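PDB 3K6Y: serine protease MT3772 from Mycobacterium tuberculosis, which cleaves proteins through this trypsin-like protease domain of a longer transmembrane protein and is probably required for the bacterium's resistance to acid and oxidative stress. Local coordinates for residues A[35-40]-A[130-135]; A[62-67]-A[111-116]; A[69-74]-A[219-224]; A[97-100]-A[105-108]; A[147-152]-A[185-190]. All coordinates share one frame; numbering follows the deposited sequence.

Contact 1 of 5, residues A[35-40]-A[130-135]; sequences PVVAAT and DVVVLG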
# COMPACT_ATOMS: atom_id res chain seq x y z
N PRO A 35 9.51 -37.26 11.47
CA PRO A 35 10.84 -36.80 11.05
C PRO A 35 10.85 -35.64 10.04
O PRO A 35 11.85 -34.92 9.96
CB PRO A 35 11.47 -38.06 10.43
CG PRO A 35 10.66 -39.17 10.86
CD PRO A 35 9.33 -38.72 11.33
N VAL A 36 9.76 -35.44 9.31
CA VAL A 36 9.67 -34.33 8.37
C VAL A 36 9.74 -32.97 9.07
O VAL A 36 10.20 -31.99 8.48
CB VAL A 36 8.42 -34.43 7.46
CG1 VAL A 36 7.13 -34.03 8.21
CG2 VAL A 36 8.60 -33.62 6.22
N VAL A 37 9.32 -32.91 10.32
CA VAL A 37 9.27 -31.62 11.02
C VAL A 37 10.69 -31.09 11.22
O VAL A 37 11.02 -29.97 10.80
CB VAL A 37 8.52 -31.75 12.35
CG1 VAL A 37 8.66 -30.47 13.17
CG2 VAL A 37 7.05 -32.08 12.10
N ALA A 38 11.56 -31.92 11.81
CA ALA A 38 12.91 -31.47 12.11
C ALA A 38 13.69 -31.17 10.84
O ALA A 38 14.56 -30.28 10.83
CB ALA A 38 13.65 -32.55 12.89
N ALA A 39 13.40 -31.93 9.79
CA ALA A 39 14.10 -31.76 8.53
C ALA A 39 13.69 -30.48 7.82
O ALA A 39 14.47 -29.90 7.08
CB ALA A 39 13.91 -32.94 7.65
N THR A 40 12.46 -30.03 8.05
CA THR A 40 11.94 -28.86 7.37
C THR A 40 12.18 -27.57 8.16
O THR A 40 12.32 -26.50 7.57
CB THR A 40 10.42 -29.03 7.10
OG1 THR A 40 10.20 -30.26 6.40
CG2 THR A 40 9.88 -27.92 6.26
N ASP A 130 -2.96 -36.30 6.04
CA ASP A 130 -2.13 -35.82 7.15
C ASP A 130 -1.19 -34.73 6.61
O ASP A 130 -0.44 -34.95 5.66
CB ASP A 130 -1.22 -36.91 7.73
CG ASP A 130 -1.97 -37.99 8.50
OD1 ASP A 130 -2.98 -37.72 9.18
OD2 ASP A 130 -1.49 -39.14 8.45
N VAL A 131 -1.24 -33.57 7.24
CA VAL A 131 -0.41 -32.42 6.87
C VAL A 131 0.02 -31.70 8.15
O VAL A 131 -0.51 -31.98 9.23
CB VAL A 131 -1.16 -31.49 5.88
CG1 VAL A 131 -1.33 -32.17 4.49
CG2 VAL A 131 -2.54 -31.08 6.45
N VAL A 132 0.99 -30.79 8.03
CA VAL A 132 1.51 -30.12 9.20
C VAL A 132 1.66 -28.63 8.93
O VAL A 132 2.20 -28.22 7.91
CB VAL A 132 2.87 -30.69 9.68
CG1 VAL A 132 3.13 -30.31 11.10
CG2 VAL A 132 2.94 -32.23 9.50
N VAL A 133 1.16 -27.83 9.87
CA VAL A 133 1.35 -26.38 9.85
C VAL A 133 2.64 -26.08 10.61
O VAL A 133 2.80 -26.52 11.75
CB VAL A 133 0.14 -25.66 10.53
CG1 VAL A 133 0.45 -24.18 10.86
CG2 VAL A 133 -1.09 -25.80 9.67
N LEU A 134 3.57 -25.36 9.99
CA LEU A 134 4.83 -25.02 10.65
C LEU A 134 4.93 -23.52 10.84
O LEU A 134 4.78 -22.76 9.88
CB LEU A 134 6.02 -25.52 9.83
CG LEU A 134 6.00 -26.99 9.45
CD1 LEU A 134 7.26 -27.30 8.64
CD2 LEU A 134 5.93 -27.87 10.68
N GLY A 135 5.25 -23.09 12.06
CA GLY A 135 5.36 -21.65 12.27
C GLY A 135 5.77 -21.27 13.67
O GLY A 135 6.25 -22.10 14.44
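The first torsion of T40 (chi1 -54°) puts its methyl CG2 anti to the backbone N and its hydroxyl beside that N; L134 has a similar first torsion, with CG anti to its carbonyl carbon and the chain then extended, which carries CD1 out to meet the threonine. T40 CG2 lies 3.6 Å from L134 CD1, and T40 CB is 3.9 Å from the same methyl. The two side chains cross at about a right angle, so a single leucine methyl bears on the CB-CG2 side of the threonine. The polar end of T40 is turned back onto its own helix: OG1 donates to V36 O over 2.7 Å, tilted 24° from the carbonyl plane, which satisfies the hydroxyl at a buried position. Further along, V37 CG2 and V132 CG1 sit 4.4 Å apart, a looser apolar contact. No hydrogen bond joins the two segments. V132 and L134 face the helix, while the alternate residues V131 and V133 touch L187 on the other side of the strand; I188 also touches V36 and T40. The arrangement is a short helix packed against the outside of the second beta-barrel of a chymotrypsin-like fold.

Contact 2 of 5, residues A[62-67]-A[111-116]; sequences GFVISP and PHLPPP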
# COMPACT_ATOMS: atom_id res chain seq x y z
N GLY A 62 7.64 -17.31 7.68
CA GLY A 62 7.85 -17.42 6.25
C GLY A 62 8.62 -18.68 5.97
O GLY A 62 8.99 -19.42 6.89
N PHE A 63 8.94 -18.91 4.71
CA PHE A 63 9.75 -20.07 4.39
C PHE A 63 10.59 -19.79 3.15
O PHE A 63 10.22 -18.97 2.30
CB PHE A 63 8.90 -21.36 4.24
CG PHE A 63 7.82 -21.25 3.21
CD1 PHE A 63 7.99 -21.78 1.93
CD2 PHE A 63 6.62 -20.61 3.50
CE1 PHE A 63 7.00 -21.65 0.96
CE2 PHE A 63 5.63 -20.47 2.55
CZ PHE A 63 5.80 -21.00 1.28
N VAL A 64 11.72 -20.48 3.06
CA VAL A 64 12.64 -20.28 1.96
C VAL A 64 12.08 -20.93 0.69
O VAL A 64 11.77 -22.13 0.67
CB VAL A 64 14.02 -20.84 2.29
CG1 VAL A 64 14.99 -20.53 1.17
CG2 VAL A 64 14.54 -20.26 3.61
N ILE A 65 11.94 -20.12 -0.36
CA ILE A 65 11.44 -20.63 -1.65
C ILE A 65 12.52 -20.78 -2.71
O ILE A 65 12.32 -21.48 -3.70
CB ILE A 65 10.30 -19.75 -2.19
CG1 ILE A 65 10.67 -18.25 -2.21
CG2 ILE A 65 9.02 -20.02 -1.40
CD1 ILE A 65 9.73 -17.38 -3.03
N SER A 66 13.65 -20.13 -2.51
CA SER A 66 14.79 -20.21 -3.43
C SER A 66 15.93 -19.58 -2.60
O SER A 66 15.67 -18.85 -1.65
CB SER A 66 14.48 -19.41 -4.69
OG SER A 66 15.40 -19.69 -5.73
N PRO A 67 17.21 -19.83 -2.95
CA PRO A 67 18.25 -19.20 -2.12
C PRO A 67 18.04 -17.68 -1.93
O PRO A 67 17.75 -16.97 -2.90
CB PRO A 67 19.54 -19.53 -2.88
CG PRO A 67 19.21 -20.89 -3.50
CD PRO A 67 17.77 -20.75 -3.96
N PRO A 111 19.61 -11.49 1.73
CA PRO A 111 20.99 -11.86 1.39
C PRO A 111 21.66 -12.74 2.43
O PRO A 111 21.53 -12.50 3.63
CB PRO A 111 21.71 -10.50 1.31
CG PRO A 111 20.65 -9.54 0.94
CD PRO A 111 19.39 -10.04 1.59
N HIS A 112 22.38 -13.75 1.92
CA HIS A 112 23.22 -14.63 2.74
C HIS A 112 22.44 -15.44 3.77
O HIS A 112 22.95 -15.80 4.83
CB HIS A 112 24.37 -13.84 3.40
CG HIS A 112 25.11 -12.96 2.43
ND1 HIS A 112 25.15 -11.59 2.55
CD2 HIS A 112 25.77 -13.27 1.30
CE1 HIS A 112 25.84 -11.09 1.54
NE2 HIS A 112 26.24 -12.09 0.77
N LEU A 113 21.21 -15.81 3.42
CA LEU A 113 20.36 -16.60 4.29
C LEU A 113 20.79 -18.08 4.16
O LEU A 113 20.72 -18.64 3.08
CB LEU A 113 18.91 -16.42 3.86
CG LEU A 113 17.89 -17.21 4.67
CD1 LEU A 113 17.92 -16.82 6.14
CD2 LEU A 113 16.54 -16.97 4.03
N PRO A 114 21.27 -18.71 5.25
CA PRO A 114 21.80 -20.07 5.08
C PRO A 114 20.89 -21.22 4.65
O PRO A 114 21.32 -22.04 3.87
CB PRO A 114 22.46 -20.38 6.44
CG PRO A 114 22.75 -19.03 7.01
CD PRO A 114 21.55 -18.18 6.59
N PRO A 115 19.65 -21.33 5.17
CA PRO A 115 18.91 -22.55 4.87
C PRO A 115 18.48 -22.74 3.42
O PRO A 115 18.27 -21.76 2.70
CB PRO A 115 17.70 -22.49 5.79
CG PRO A 115 17.57 -21.07 6.16
CD PRO A 115 18.95 -20.49 6.16
N PRO A 116 18.28 -24.00 3.02
CA PRO A 116 17.92 -24.29 1.65
C PRO A 116 16.43 -24.07 1.40
O PRO A 116 15.63 -23.99 2.34
CB PRO A 116 18.25 -25.78 1.53
CG PRO A 116 17.92 -26.32 2.89
CD PRO A 116 18.43 -25.24 3.82
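V64 overlaps the 111-116 segment with CB and both methyls; CG2 meets side chains, while CG1 and CB meet carbonyl oxygens. CG2 reaches L113 tip to tip, 3.9 Å from L113 CD2, and also lies 4.0 Å from P115 CG, where the valine and the proline ring cross at about a right angle. The other branch, CG1, is anti to the backbone N (chi1 -176°) and is thereby directed at peptide oxygens instead of methyl groups: it is 3.8 Å from P115 O and 3.7 Å from P116 O. Behind the branches, V64 CB comes within 3.5 Å of P116 O, the closest approach of the contact. The apolar partners thus belong to CG2 and the oxygens to CG1 and CB, and no hydrogen bond joins the two segments.

Polar groups of the proline-rich segment are engaged elsewhere. P116 O accepts from S43 OG, and D68 receives the backbone N-H groups of H112 and L113 on its two carboxylate oxygens. A backbone hydrogen bond of V64 with L118 ties its strand to the same connecting chain a little further on; another joins V64 to S43. L113 is buried and also touches V70 and F92, whereas P116 is exposed, so the contact grades from interior to surface. Just past V64 the chain turns a corner at I65. The segment 111-116 leaves the last strand of the first barrel and leads toward strand 130-135, so this is the start of the interdomain connection of the chymotrypsin-like double barrel, lying against strand 56-66 of the first barrel, near its corner at I65.

Contact 3 of 5, residues A[69-74]-A[219-224]; sequences RVMTNA and GQLAKI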
# COMPACT_ATOMS: atom_id res chain seq x y z
N ARG A 69 15.59 -16.08 -0.79
CA ARG A 69 14.22 -15.63 -1.06
C ARG A 69 13.25 -16.33 -0.12
O ARG A 69 13.26 -17.56 -0.00
CB ARG A 69 13.81 -15.91 -2.51
CG ARG A 69 14.54 -15.10 -3.58
CD ARG A 69 14.08 -13.65 -3.51
NE ARG A 69 14.64 -12.76 -4.53
CZ ARG A 69 15.81 -12.14 -4.41
NH1 ARG A 69 16.61 -12.40 -3.37
NH2 ARG A 69 16.18 -11.29 -5.35
N VAL A 70 12.43 -15.53 0.56
CA VAL A 70 11.49 -16.03 1.55
C VAL A 70 10.06 -15.61 1.14
O VAL A 70 9.84 -14.44 0.77
CB VAL A 70 11.83 -15.47 2.93
CG1 VAL A 70 10.70 -15.67 3.94
CG2 VAL A 70 13.08 -16.15 3.45
N MET A 71 9.11 -16.54 1.21
CA MET A 71 7.71 -16.21 0.99
C MET A 71 7.01 -16.09 2.36
O MET A 71 7.30 -16.87 3.30
CB MET A 71 7.01 -17.29 0.14
CG MET A 71 5.54 -16.95 -0.10
SD MET A 71 4.76 -18.04 -1.32
CE MET A 71 5.46 -17.44 -2.87
N THR A 72 6.09 -15.13 2.45
CA THR A 72 5.22 -14.97 3.61
C THR A 72 3.90 -14.37 3.11
O THR A 72 3.72 -14.20 1.90
CB THR A 72 5.89 -14.09 4.70
OG1 THR A 72 5.08 -14.09 5.89
CG2 THR A 72 6.13 -12.65 4.25
N ASN A 73 2.97 -14.09 4.02
CA ASN A 73 1.78 -13.35 3.61
C ASN A 73 2.05 -11.86 3.54
O ASN A 73 2.87 -11.35 4.31
CB ASN A 73 0.62 -13.59 4.57
CG ASN A 73 0.05 -15.00 4.51
OD1 ASN A 73 -0.12 -15.64 5.54
ND2 ASN A 73 -0.31 -15.46 3.31
N ALA A 74 1.31 -11.16 2.68
CA ALA A 74 1.41 -9.71 2.66
C ALA A 74 1.05 -9.13 4.03
O ALA A 74 1.68 -8.19 4.49
CB ALA A 74 0.54 -9.13 1.57
N GLY A 219 1.86 -17.72 -9.15
CA GLY A 219 2.00 -16.53 -9.98
C GLY A 219 2.95 -15.51 -9.37
O GLY A 219 3.61 -14.75 -10.09
N GLN A 220 3.03 -15.49 -8.04
CA GLN A 220 3.92 -14.52 -7.36
C GLN A 220 5.37 -14.76 -7.71
O GLN A 220 6.18 -13.83 -7.71
CB GLN A 220 3.74 -14.59 -5.84
CG GLN A 220 2.28 -14.39 -5.39
CD GLN A 220 1.77 -13.04 -5.80
OE1 GLN A 220 2.44 -12.03 -5.62
NE2 GLN A 220 0.55 -13.02 -6.33
N LEU A 221 5.70 -16.01 -8.05
CA LEU A 221 7.09 -16.36 -8.34
C LEU A 221 7.62 -15.69 -9.59
O LEU A 221 8.84 -15.60 -9.73
CB LEU A 221 7.21 -17.85 -8.44
CG LEU A 221 6.75 -18.60 -7.20
CD1 LEU A 221 6.71 -20.11 -7.48
CD2 LEU A 221 7.61 -18.29 -5.98
N ALA A 222 6.74 -15.22 -10.48
CA ALA A 222 7.20 -14.43 -11.62
C ALA A 222 7.98 -13.19 -11.26
O ALA A 222 8.73 -12.69 -12.09
CB ALA A 222 6.05 -14.07 -12.55
N LYS A 223 7.84 -12.71 -10.01
CA LYS A 223 8.54 -11.53 -9.56
C LYS A 223 9.69 -11.89 -8.64
O LYS A 223 10.24 -11.00 -8.03
CB LYS A 223 7.61 -10.54 -8.85
CG LYS A 223 8.18 -9.13 -8.74
CD LYS A 223 7.09 -8.07 -8.58
CE LYS A 223 7.72 -6.71 -8.31
NZ LYS A 223 6.67 -5.63 -8.24
N ILE A 224 10.09 -13.17 -8.58
CA ILE A 224 11.12 -13.56 -7.61
C ILE A 224 12.48 -12.91 -7.92
O ILE A 224 13.31 -12.77 -7.04
CB ILE A 224 11.25 -15.09 -7.51
CG1 ILE A 224 11.98 -15.48 -6.22
CG2 ILE A 224 11.92 -15.69 -8.78
CD1 ILE A 224 11.98 -17.00 -5.99
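This is a surface contact in which the chain beyond helix 214-218 lies against strand 69-72 of the first barrel, combining one charged hydrogen bond with apolar packing. R69 NE donates to I224 O over 2.8 Å, with an N-H...O angle of 165°; the acceptor meets the guanidinium at its edge, near its plane, and the donor sits nearly on the carbonyl axis. The first torsion of the arginine (chi1 -68°) sets CG 3.7 Å from I224 CG1, and the bend at the second carries CD and NE on toward I224 O; the two side chains cross obliquely. The bond and the alkyl contact therefore fix the same residue from two parts of one side chain. Such a C-terminal segment, following the second barrel in sequence but returning to pack on the first, is a feature of the chymotrypsin fold. Deeper in, M71 runs extended as far as SD and then turns at its third torsion (chi3 -74°), bringing CE to 3.9 Å from L221 CD2, with the two side chains at about a right angle. M71 CE also lies 4.5 Å from Q220 CB, a looser approach. The amide of Q220 is engaged beyond the two segments, its NE2 donating to D100 OD2, while I224 also touches I65 and S66.

Contact 4 of 5, residues A[97-100]-A[105-108]; sequences VSYD and VAIL
The ring of Y99 meets the methyl of A106 obliquely, CD1 to CB 4.3 Å; A74, A78, I160 and V230 also touch the tyrosine side chain, and its OH is hydrogen-bonded to Y161 OH. The other flat group, the carboxylate of D100, turns back into the hairpin's own turn, where OD1 accepts from the N-H groups of S102 and V103. Between the strands the backbone does the binding. I107 O takes V97 N at 3.0 Å and, weakly, S98 N at 3.3 Å, so V97 and S98 both face I107 in a classic beta bulge. I107 N returns a bond to S98 O at 2.9 Å, and D100 and V105 form a reciprocal pair. S98 OG, anti to its backbone N (chi1 178°), gives a proton to a water 2.7 Å away, which donates to V105 O at 2.9 Å; that carbonyl is thus gripped by both D100 N and water. The two strand segments run antiparallel at 172°, their axes 4.6 Å apart. The turn of this hairpin carries D104, predicted to belong to the catalytic triad. Strand 105-109 lies between 90-100 and 69-72 in the first barrel, bonding T72 through A106 and V70 through L108, while L108 packs on V83 and V85 of strand 82-87.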
# COMPACT_ATOMS: atom_id res chain seq x y z
N VAL A 97 10.42 -7.33 -1.88
CA VAL A 97 10.59 -7.12 -3.31
C VAL A 97 9.37 -7.46 -4.13
O VAL A 97 9.29 -7.09 -5.31
CB VAL A 97 11.85 -7.86 -3.87
CG1 VAL A 97 13.10 -7.35 -3.19
CG2 VAL A 97 11.73 -9.38 -3.74
N SER A 98 8.40 -8.13 -3.52
CA SER A 98 7.10 -8.36 -4.15
C SER A 98 6.07 -8.33 -3.03
O SER A 98 6.31 -8.86 -1.94
CB SER A 98 7.08 -9.69 -4.90
OG SER A 98 5.82 -9.95 -5.47
N TYR A 99 4.94 -7.71 -3.30
CA TYR A 99 3.91 -7.50 -2.30
C TYR A 99 2.58 -7.47 -3.02
O TYR A 99 2.35 -6.59 -3.87
CB TYR A 99 4.18 -6.19 -1.53
CG TYR A 99 3.16 -5.89 -0.46
CD1 TYR A 99 3.31 -6.37 0.85
CD2 TYR A 99 2.06 -5.10 -0.74
CE1 TYR A 99 2.37 -6.07 1.82
CE2 TYR A 99 1.11 -4.81 0.23
CZ TYR A 99 1.28 -5.31 1.49
OH TYR A 99 0.33 -5.02 2.45
N ASP A 100 1.70 -8.40 -2.70
CA ASP A 100 0.41 -8.53 -3.38
C ASP A 100 -0.68 -8.71 -2.31
O ASP A 100 -0.84 -9.77 -1.73
CB ASP A 100 0.42 -9.72 -4.34
CG ASP A 100 -0.85 -9.84 -5.15
OD1 ASP A 100 -1.92 -9.44 -4.66
OD2 ASP A 100 -0.77 -10.37 -6.29
N VAL A 105 0.36 -12.27 -0.51
CA VAL A 105 1.69 -12.88 -0.51
C VAL A 105 2.73 -11.79 -0.64
O VAL A 105 2.52 -10.83 -1.39
CB VAL A 105 1.86 -13.88 -1.67
CG1 VAL A 105 3.31 -14.39 -1.78
CG2 VAL A 105 0.92 -15.05 -1.50
N ALA A 106 3.83 -11.95 0.09
CA ALA A 106 5.01 -11.11 -0.10
C ALA A 106 6.21 -12.00 -0.31
O ALA A 106 6.28 -13.11 0.25
CB ALA A 106 5.24 -10.17 1.12
N ILE A 107 7.16 -11.52 -1.10
CA ILE A 107 8.45 -12.20 -1.23
C ILE A 107 9.52 -11.24 -0.72
O ILE A 107 9.52 -10.04 -1.07
CB ILE A 107 8.75 -12.62 -2.70
CG1 ILE A 107 7.69 -13.64 -3.16
CG2 ILE A 107 10.17 -13.20 -2.82
CD1 ILE A 107 7.79 -14.05 -4.64
N LEU A 108 10.38 -11.80 0.12
CA LEU A 108 11.48 -11.06 0.72
C LEU A 108 12.79 -11.49 0.12
O LEU A 108 13.05 -12.69 -0.03
CB LEU A 108 11.53 -11.34 2.23
CG LEU A 108 10.22 -11.17 2.98
CD1 LEU A 108 10.42 -11.51 4.43
CD2 LEU A 108 9.65 -9.77 2.87
O HOH W 1 4.20 -11.31 -3.74

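Contact 5 of 5, residues A[147-152]-A[185-190]; sequences ARIREA and GPLIDL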
# COMPACT_ATOMS: atom_id res chain seq x y z
N ALA A 147 -2.33 -31.26 11.43
CA ALA A 147 -3.46 -30.80 10.64
C ALA A 147 -3.96 -31.90 9.73
O ALA A 147 -3.30 -32.92 9.55
CB ALA A 147 -3.08 -29.54 9.82
N ARG A 148 -5.16 -31.70 9.19
CA ARG A 148 -5.76 -32.63 8.25
C ARG A 148 -6.47 -31.83 7.18
O ARG A 148 -7.21 -30.89 7.49
CB ARG A 148 -6.70 -33.61 8.96
CG ARG A 148 -7.18 -34.72 8.04
CD ARG A 148 -8.06 -35.81 8.72
NE ARG A 148 -7.43 -36.37 9.91
CZ ARG A 148 -6.49 -37.31 9.91
NH1 ARG A 148 -6.03 -37.82 8.77
NH2 ARG A 148 -6.00 -37.73 11.06
N ILE A 149 -6.28 -32.20 5.92
CA ILE A 149 -6.96 -31.51 4.82
C ILE A 149 -8.46 -31.76 4.90
O ILE A 149 -8.90 -32.91 5.04
CB ILE A 149 -6.46 -31.99 3.43
CG1 ILE A 149 -4.96 -31.70 3.24
CG2 ILE A 149 -7.27 -31.37 2.30
CD1 ILE A 149 -4.60 -30.20 3.11
N ARG A 150 -9.25 -30.69 4.79
CA ARG A 150 -10.70 -30.85 4.58
C ARG A 150 -11.04 -30.84 3.10
O ARG A 150 -11.62 -31.80 2.61
CB ARG A 150 -11.50 -29.76 5.31
CG ARG A 150 -11.34 -29.72 6.80
CD ARG A 150 -12.26 -28.64 7.34
NE ARG A 150 -12.09 -28.40 8.76
CZ ARG A 150 -12.67 -29.12 9.73
NH1 ARG A 150 -13.41 -30.18 9.43
NH2 ARG A 150 -12.49 -28.80 11.00
N GLU A 151 -10.69 -29.77 2.39
CA GLU A 151 -11.16 -29.59 1.03
C GLU A 151 -10.37 -28.48 0.34
O GLU A 151 -9.97 -27.53 1.00
CB GLU A 151 -12.64 -29.18 1.08
CG GLU A 151 -13.40 -29.18 -0.22
CD GLU A 151 -14.85 -28.72 -0.04
OE1 GLU A 151 -15.20 -28.14 1.03
OE2 GLU A 151 -15.65 -28.92 -0.98
N ALA A 152 -10.16 -28.61 -0.97
CA ALA A 152 -9.72 -27.47 -1.80
C ALA A 152 -10.99 -26.74 -2.26
O ALA A 152 -11.90 -27.36 -2.80
CB ALA A 152 -8.91 -27.95 -2.99
N GLY A 185 3.46 -19.21 7.20
CA GLY A 185 4.19 -20.46 7.26
C GLY A 185 3.65 -21.45 6.25
O GLY A 185 2.53 -21.33 5.74
N PRO A 186 4.45 -22.47 5.98
CA PRO A 186 4.00 -23.48 5.05
C PRO A 186 3.09 -24.53 5.69
O PRO A 186 3.28 -24.90 6.84
CB PRO A 186 5.32 -24.14 4.61
CG PRO A 186 6.17 -24.05 5.84
CD PRO A 186 5.79 -22.76 6.52
N LEU A 187 2.13 -25.01 4.90
CA LEU A 187 1.48 -26.28 5.18
C LEU A 187 2.26 -27.32 4.40
O LEU A 187 2.38 -27.21 3.17
CB LEU A 187 0.05 -26.24 4.66
CG LEU A 187 -0.76 -27.51 4.91
CD1 LEU A 187 -1.13 -27.60 6.40
CD2 LEU A 187 -2.00 -27.56 4.04
N ILE A 188 2.82 -28.28 5.11
CA ILE A 188 3.62 -29.29 4.42
C ILE A 188 2.94 -30.64 4.42
O ILE A 188 2.16 -30.98 5.31
CB ILE A 188 5.05 -29.43 4.98
CG1 ILE A 188 5.05 -29.81 6.45
CG2 ILE A 188 5.85 -28.15 4.72
CD1 ILE A 188 6.31 -30.60 6.89
N ASP A 189 3.25 -31.41 3.38
CA ASP A 189 2.86 -32.81 3.34
C ASP A 189 3.94 -33.65 4.01
O ASP A 189 4.96 -33.14 4.46
CB ASP A 189 2.54 -33.27 1.91
CG ASP A 189 3.73 -33.25 0.97
OD1 ASP A 189 3.47 -33.25 -0.26
OD2 ASP A 189 4.91 -33.27 1.41
N LEU A 190 3.73 -34.97 4.06
CA LEU A 190 4.66 -35.82 4.79
C LEU A 190 5.96 -36.07 4.04
O LEU A 190 6.88 -36.67 4.59
CB LEU A 190 3.98 -37.13 5.19
CG LEU A 190 2.83 -36.93 6.19
CD1 LEU A 190 2.39 -38.25 6.80
CD2 LEU A 190 3.20 -35.94 7.31
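Part of the interior of the second beta-barrel of this chymotrypsin-like protease is built here, where L187 of strand 186-188 meets A147 and I149 of strand 143-157. These two strands are not paired with each other. Both flank strand 130-135, as backbone bonds of V131 with A147 and of V132 with I188 demonstrate, and the side chains meet across it: the nearest alpha carbons, those of A147 and L187, are 8.6 Å apart. The contact is small and wholly apolar, without a hydrogen bond between the segments. L187 has CG anti to its backbone N (chi1 -179°), which extends the side chain toward strand 143-157, and its second torsion (chi2 74°) then splits the methyls between two partners. L195 of strand 194-201 also packs on L187. Beyond I149 the strand is disturbed by a classic beta bulge, with R150 and E151 both facing T173. The R148 side chain starts away from the 185-190 segment and makes a salt bridge with D130. Of the leucine's branches, CD1 lies 4.4 Å from A147 CB, a loose approach, whereas CD2 sits 3.8 Å from I149 CD1, which the isoleucine brings there by bending at chi2 (-69°).

In the fold
Contacts 3 and 4 share the first barrel of this protease domain: strands 69-72 and 105-109 are neighbours, and the contact centres lie about 5 Å apart. Contact 4 is buried and relies on backbone hydrogen bonds, whereas contact 3, at the surface, has one charged side-chain-to-backbone bond and apolar packing. Contacts 1 and 5 both involve the second barrel around strand 130-135, one against its outer side and one in its interior; both are buried, apolar and without bonds across their segments. Contact 2, partly buried, touches contact 3 through paired strands 56-66 and 69-72, and meets contact 5 where F63 packs on G185 and P186, bringing the two barrels together.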